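CRISPR-associated endonuclease Cas1 (Thermotoga maritima, PDB 4XTK) is a metal-dependent nuclease of the CRISPR adaptive immune system that probably cuts double-stranded DNA and works as a homodimer. Local coordinates at residues P67-N72 against T80-E85; L199-V204 against D233-F238. All coordinates share one frame; numbering follows the deposited sequence.

The two interactions belong to the two halves of a Cas1 subunit. Interaction 1 closes the beta hairpin of the N-terminal beta domain; the hairpin's second strand, 77-83, pairs with a strand of the second subunit. Interaction 2 packs helices 188-208 and 230-252 in the C-terminal helical domain, and it includes E236, a probable manganese ligand. Y201 of 199-204 lies about 6 Å from H221 and about 9 Å from E155, side chain to side chain; these are the other two probable ligands. The centres of interaction 1 and interaction 2 are about 25 Å apart. The nearest atoms of interaction 1 and interaction 2 are about 9 Å apart, without touching. Interaction 1 is thus tied to dimer assembly, interaction 2 to the nuclease centre.

Interaction 1 (P67-N72 against T80-E85)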
loop_
_atom_site.group_PDB
_atom_site.type_symbol
_atom_site.label_atom_id
_atom_site.label_comp_id
_atom_site.label_asym_id
_atom_site.label_seq_id
_atom_site.Cartn_x
_atom_site.Cartn_y
_atom_site.Cartn_z
ATOM N N PRO E 67 8.293 6.923 7.880
ATOM C CA PRO E 67 7.799 5.553 7.767
ATOM C C PRO E 67 8.948 4.589 7.549
ATOM O O PRO E 67 10.023 4.983 7.086
ATOM C CB PRO E 67 6.872 5.608 6.549
ATOM C CG PRO E 67 7.234 6.861 5.815
ATOM C CD PRO E 67 8.282 7.608 6.585
ATOM N N ILE E 68 8.725 3.331 7.901
ATOM C CA ILE E 68 9.745 2.314 7.715
ATOM C C ILE E 68 9.140 1.152 6.934
ATOM O O ILE E 68 8.109 0.591 7.319
ATOM C CB ILE E 68 10.338 1.854 9.074
ATOM C CG1 ILE E 68 11.328 0.708 8.890
ATOM C CG2 ILE E 68 9.251 1.453 10.061
ATOM C CD1 ILE E 68 12.094 0.414 10.155
ATOM N N HIS E 69 9.772 0.835 5.805
ATOM C CA HIS E 69 9.320 -0.240 4.924
ATOM C C HIS E 69 10.080 -1.534 5.204
ATOM O O HIS E 69 11.292 -1.517 5.422
ATOM C CB HIS E 69 9.499 0.145 3.455
ATOM C CG HIS E 69 8.910 1.471 3.094
ATOM N ND1 HIS E 69 7.551 1.682 3.005
ATOM C CD2 HIS E 69 9.495 2.650 2.775
ATOM C CE1 HIS E 69 7.323 2.938 2.663
ATOM N NE2 HIS E 69 8.486 3.546 2.514
ATOM N N PHE E 70 9.368 -2.656 5.179
ATOM C CA PHE E 70 9.977 -3.945 5.477
ATOM C C PHE E 70 10.002 -4.865 4.253
ATOM O O PHE E 70 9.017 -4.973 3.520
ATOM C CB PHE E 70 9.237 -4.621 6.639
ATOM C CG PHE E 70 9.358 -3.884 7.943
ATOM C CD1 PHE E 70 10.436 -4.110 8.781
ATOM C CD2 PHE E 70 8.400 -2.958 8.326
ATOM C CE1 PHE E 70 10.551 -3.432 9.979
ATOM C CE2 PHE E 70 8.511 -2.277 9.524
ATOM C CZ PHE E 70 9.586 -2.512 10.349
ATOM N N PHE E 71 11.140 -5.522 4.043
ATOM C CA PHE E 71 11.309 -6.475 2.946
ATOM C C PHE E 71 11.894 -7.792 3.461
ATOM O O PHE E 71 12.653 -7.806 4.427
ATOM C CB PHE E 71 12.210 -5.888 1.856
ATOM C CG PHE E 71 11.707 -4.593 1.286
ATOM C CD1 PHE E 71 11.983 -3.389 1.917
ATOM C CD2 PHE E 71 10.965 -4.577 0.115
ATOM C CE1 PHE E 71 11.518 -2.198 1.398
ATOM C CE2 PHE E 71 10.499 -3.389 -0.410
ATOM C CZ PHE E 71 10.778 -2.198 0.230
ATOM N N ASN E 72 11.539 -8.897 2.820
ATOM C CA ASN E 72 12.009 -10.200 3.267
ATOM C C ASN E 72 13.368 -10.570 2.666
ATOM O O ASN E 72 14.041 -9.729 2.064
ATOM C CB ASN E 72 10.971 -11.287 2.954
ATOM C CG ASN E 72 10.781 -11.534 1.457
ATOM O OD1 ASN E 72 11.613 -11.162 0.625
ATOM N ND2 ASN E 72 9.678 -12.193 1.115
ATOM N N THR E 80 4.588 -1.948 5.487
ATOM C CA THR E 80 5.162 -0.683 5.930
ATOM C C THR E 80 4.561 -0.241 7.254
ATOM O O THR E 80 3.363 -0.415 7.485
ATOM C CB THR E 80 4.935 0.433 4.877
ATOM O OG1 THR E 80 5.660 0.128 3.678
ATOM C CG2 THR E 80 5.373 1.801 5.400
ATOM N N PHE E 81 5.389 0.328 8.125
ATOM C CA PHE E 81 4.866 1.030 9.288
ATOM C C PHE E 81 4.668 2.495 8.918
ATOM O O PHE E 81 5.632 3.231 8.697
ATOM C CB PHE E 81 5.806 0.907 10.489
ATOM C CG PHE E 81 5.471 1.844 11.614
ATOM C CD1 PHE E 81 4.464 1.537 12.514
ATOM C CD2 PHE E 81 6.151 3.047 11.759
ATOM C CE1 PHE E 81 4.145 2.408 13.542
ATOM C CE2 PHE E 81 5.837 3.922 12.780
ATOM C CZ PHE E 81 4.834 3.602 13.674
ATOM N N TYR E 82 3.413 2.912 8.838
ATOM C CA TYR E 82 3.100 4.301 8.534
ATOM C C TYR E 82 2.780 5.048 9.817
ATOM O O TYR E 82 1.876 4.653 10.554
ATOM C CB TYR E 82 1.916 4.408 7.567
ATOM C CG TYR E 82 2.193 3.971 6.144
ATOM C CD1 TYR E 82 2.804 4.829 5.234
ATOM C CD2 TYR E 82 1.813 2.709 5.701
ATOM C CE1 TYR E 82 3.043 4.432 3.926
ATOM C CE2 TYR E 82 2.039 2.309 4.396
ATOM C CZ TYR E 82 2.659 3.169 3.514
ATOM O OH TYR E 82 2.887 2.757 2.219
ATOM N N PRO E 83 3.523 6.127 10.094
ATOM C CA PRO E 83 3.174 6.976 11.237
ATOM C C PRO E 83 1.831 7.636 10.978
ATOM O O PRO E 83 1.401 7.682 9.822
ATOM C CB PRO E 83 4.303 8.012 11.280
ATOM C CG PRO E 83 5.398 7.443 10.428
ATOM C CD PRO E 83 4.709 6.623 9.380
ATOM N N ARG E 84 1.183 8.120 12.031
ATOM C CA ARG E 84 -0.070 8.848 11.904
ATOM C C ARG E 84 0.049 9.886 10.795
ATOM O O ARG E 84 -0.700 9.843 9.824
ATOM C CB ARG E 84 -0.449 9.494 13.237
ATOM C CG ARG E 84 -1.743 10.274 13.214
ATOM C CD ARG E 84 -2.052 10.781 14.606
ATOM N NE ARG E 84 -2.987 11.899 14.621
ATOM C CZ ARG E 84 -2.656 13.147 14.304
ATOM N NH1 ARG E 84 -1.414 13.430 13.938
ATOM N NH2 ARG E 84 -3.570 14.111 14.348
ATOM N N GLU E 85 0.973 10.828 10.938
ATOM C CA GLU E 85 1.366 11.642 9.796
ATOM C C GLU E 85 2.842 11.405 9.477
ATOM O O GLU E 85 3.661 11.216 10.369
ATOM C CB GLU E 85 1.095 13.136 10.038
ATOM C CG GLU E 85 1.776 14.037 8.998
ATOM C CD GLU E 85 1.133 15.405 8.838
ATOM O OE1 GLU E 85 0.060 15.646 9.434
ATOM O OE2 GLU E 85 1.699 16.234 8.092
#
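The hairpin of strands 68-71 and 77-83 pairs I68 with F81 and H69 with T80 in antiparallel register, its axes 4.8 Å apart. I68 and F81 form the hydrogen-bonded pair: F81 N donates a hydrogen bond to I68 O at 2.8 Å, and I68 N donates one to F81 O at 3.2 Å. On the face these two share, I68 CG2 rests against F81 CB at 3.5 Å. The F81 ring, its CG anti to the backbone N (chi1 168°), brings CD2 to 3.9 Å from I68 CG2, and the edge of the F70 ring also approaches F81 CB. H69 and T80, the non-hydrogen-bonded pair, point side by side from the other face. T80 OG1 meets the imidazole edge in plane, hydrogen-bonded to H69 ND1 at 2.5 Å, and also bonds Y77 OH. T80 CG2 sits over the centre of the Y82 ring, while P67 CB packs on P83 CD at 3.7 Å. Strand 42-47 runs parallel along the far edge of 68-71, helix 55-63 covers I68 and F81 through L61 and L58, and a strand of the second subunit pairs antiparallel with 80-83, carrying the sheet across the dimer interface.

Interaction 2 (L199-V204 against D233-F238); sequences LLYTTV and DIAELF
D233 OD2 is gripped by the backbone N-H groups of Y219 and L220 while OD1 bonds H221 ND1, and the carboxylate so ties to the 219-221 loop the turn that D233 begins and that carries I234 and A235, which meet V204, Y201 and L200. H221 is a probable manganese ligand, and the bond is consistent with a second-shell role for D233 in orienting the H221 imidazole. The contact itself is apolar. A235 CB points at helix 188-208 and is set among three side chains: Y201 CD1 lies 3.6 Å from A235 CB, which sits at the ring edge, in the ring plane; L200 CG comes within 4.0 Å, and V204 CG2 within 4.1 Å. With CG1 anti to its backbone N (chi1 -179°), V204 divides its branches, CG2 going to A235 and CG1 to I234 CB at 3.8 Å. This is a buried crossing of two helices in the C-terminal domain of Cas1, with local axes 9.2 Å apart and inclined at 122°; the small alanine lies where the backbones come nearest, its CA 6.1 Å from that of Y201. L200, its CG likewise anti to N, extends along the second helix, so that CD2 lies 3.7 Å from A235 O and also touches the backbone and CB of F238. Past A235 the phenol of Y201 reaches K239, whose NZ bonds its OH. E236, a probable manganese ligand, sets off away from helix 188-208, but its carboxylate swings back on the Y201 side, where OE1 forms a salt bridge with R159 NH2.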
loop_
_atom_site.group_PDB
_atom_site.type_symbol
_atom_site.label_atom_id
_atom_site.label_comp_id
_atom_site.label_asym_id
_atom_site.label_seq_id
_atom_site.Cartn_x
_atom_site.Cartn_y
_atom_site.Cartn_z
ATOM N N LEU E 199 9.514 -15.321 -13.448
ATOM C CA LEU E 199 10.538 -14.881 -12.504
ATOM C C LEU E 199 10.859 -13.404 -12.704
ATOM O O LEU E 199 10.985 -12.655 -11.737
ATOM C CB LEU E 199 11.816 -15.712 -12.648
ATOM C CG LEU E 199 11.720 -17.169 -12.195
ATOM C CD1 LEU E 199 13.069 -17.871 -12.318
ATOM C CD2 LEU E 199 11.182 -17.244 -10.772
ATOM N N LEU E 200 10.982 -12.991 -13.963
ATOM C CA LEU E 200 11.301 -11.604 -14.291
ATOM C C LEU E 200 10.182 -10.673 -13.816
ATOM O O LEU E 200 10.447 -9.660 -13.168
ATOM C CB LEU E 200 11.547 -11.448 -15.801
ATOM C CG LEU E 200 11.939 -10.065 -16.329
ATOM C CD1 LEU E 200 13.044 -9.454 -15.486
ATOM C CD2 LEU E 200 12.406 -10.161 -17.767
ATOM N N TYR E 201 8.942 -11.045 -14.124
ATOM C CA TYR E 201 7.765 -10.306 -13.682
ATOM C C TYR E 201 7.770 -10.069 -12.174
ATOM O O TYR E 201 7.453 -8.977 -11.706
ATOM C CB TYR E 201 6.484 -11.053 -14.069
ATOM C CG TYR E 201 6.284 -11.228 -15.549
ATOM C CD1 TYR E 201 6.866 -10.350 -16.462
ATOM C CD2 TYR E 201 5.512 -12.276 -16.040
ATOM C CE1 TYR E 201 6.686 -10.516 -17.833
ATOM C CE2 TYR E 201 5.319 -12.447 -17.409
ATOM C CZ TYR E 201 5.908 -11.566 -18.298
ATOM O OH TYR E 201 5.723 -11.738 -19.652
ATOM N N THR E 202 8.127 -11.101 -11.418
ATOM C CA THR E 202 8.154 -10.999 -9.968
ATOM C C THR E 202 9.292 -10.088 -9.538
ATOM O O THR E 202 9.175 -9.339 -8.569
ATOM C CB THR E 202 8.294 -12.392 -9.313
ATOM O OG1 THR E 202 7.094 -13.131 -9.540
ATOM C CG2 THR E 202 8.530 -12.289 -7.810
ATOM N N THR E 203 10.390 -10.145 -10.281
ATOM C CA THR E 203 11.563 -9.362 -9.950
ATOM C C THR E 203 11.283 -7.887 -10.140
ATOM O O THR E 203 11.549 -7.078 -9.245
ATOM C CB THR E 203 12.768 -9.765 -10.799
ATOM O OG1 THR E 203 13.114 -11.125 -10.509
ATOM C CG2 THR E 203 13.954 -8.866 -10.497
ATOM N N VAL E 204 10.741 -7.540 -11.305
ATOM C CA VAL E 204 10.388 -6.156 -11.588
ATOM C C VAL E 204 9.387 -5.645 -10.558
ATOM O O VAL E 204 9.499 -4.511 -10.079
ATOM C CB VAL E 204 9.795 -5.994 -12.994
ATOM C CG1 VAL E 204 9.475 -4.527 -13.259
ATOM C CG2 VAL E 204 10.759 -6.534 -14.041
ATOM N N ASP E 233 4.963 -4.204 -18.264
ATOM C CA ASP E 233 5.512 -3.196 -19.168
ATOM C C ASP E 233 7.045 -3.153 -19.134
ATOM O O ASP E 233 7.714 -3.286 -20.163
ATOM C CB ASP E 233 4.956 -1.815 -18.815
ATOM C CG ASP E 233 3.599 -1.551 -19.433
ATOM O OD1 ASP E 233 2.960 -2.505 -19.925
ATOM O OD2 ASP E 233 3.169 -0.379 -19.414
ATOM N N ILE E 234 7.597 -2.968 -17.939
ATOM C CA ILE E 234 9.038 -2.820 -17.779
ATOM C C ILE E 234 9.791 -4.113 -18.136
ATOM O O ILE E 234 10.847 -4.066 -18.772
ATOM C CB ILE E 234 9.377 -2.373 -16.333
ATOM C CG1 ILE E 234 8.684 -1.045 -16.028
ATOM C CG2 ILE E 234 10.875 -2.209 -16.140
ATOM C CD1 ILE E 234 9.120 0.092 -16.943
ATOM N N ALA E 235 9.230 -5.261 -17.759
ATOM C CA ALA E 235 9.836 -6.558 -18.069
ATOM C C ALA E 235 10.083 -6.765 -19.567
ATOM O O ALA E 235 10.959 -7.539 -19.951
ATOM C CB ALA E 235 8.968 -7.685 -17.534
ATOM N N GLU E 236 9.317 -6.077 -20.409
ATOM C CA GLU E 236 9.471 -6.218 -21.855
ATOM C C GLU E 236 10.875 -5.833 -22.317
ATOM O O GLU E 236 11.369 -6.337 -23.323
ATOM C CB GLU E 236 8.429 -5.374 -22.599
ATOM C CG GLU E 236 6.973 -5.730 -22.307
ATOM C CD GLU E 236 6.511 -7.038 -22.948
ATOM O OE1 GLU E 236 7.363 -7.853 -23.359
ATOM O OE2 GLU E 236 5.278 -7.248 -23.040
ATOM N N LEU E 237 11.517 -4.946 -21.568
ATOM C CA LEU E 237 12.844 -4.470 -21.924
ATOM C C LEU E 237 13.920 -5.501 -21.619
ATOM O O LEU E 237 14.953 -5.553 -22.286
ATOM C CB LEU E 237 13.166 -3.175 -21.177
ATOM C CG LEU E 237 12.661 -1.845 -21.742
ATOM C CD1 LEU E 237 11.145 -1.745 -21.686
ATOM C CD2 LEU E 237 13.307 -0.685 -20.999
ATOM N N PHE E 238 13.706 -6.265 -20.555
ATOM C CA PHE E 238 14.752 -7.132 -20.034
ATOM C C PHE E 238 14.613 -8.611 -20.376
ATOM O O PHE E 238 15.443 -9.424 -19.961
ATOM C CB PHE E 238 14.839 -6.921 -18.529
ATOM C CG PHE E 238 15.104 -5.498 -18.161
ATOM C CD1 PHE E 238 16.399 -5.020 -18.107
ATOM C CD2 PHE E 238 14.057 -4.619 -17.928
ATOM C CE1 PHE E 238 16.651 -3.701 -17.798
ATOM C CE2 PHE E 238 14.298 -3.305 -17.619
ATOM C CZ PHE E 238 15.598 -2.842 -17.554
#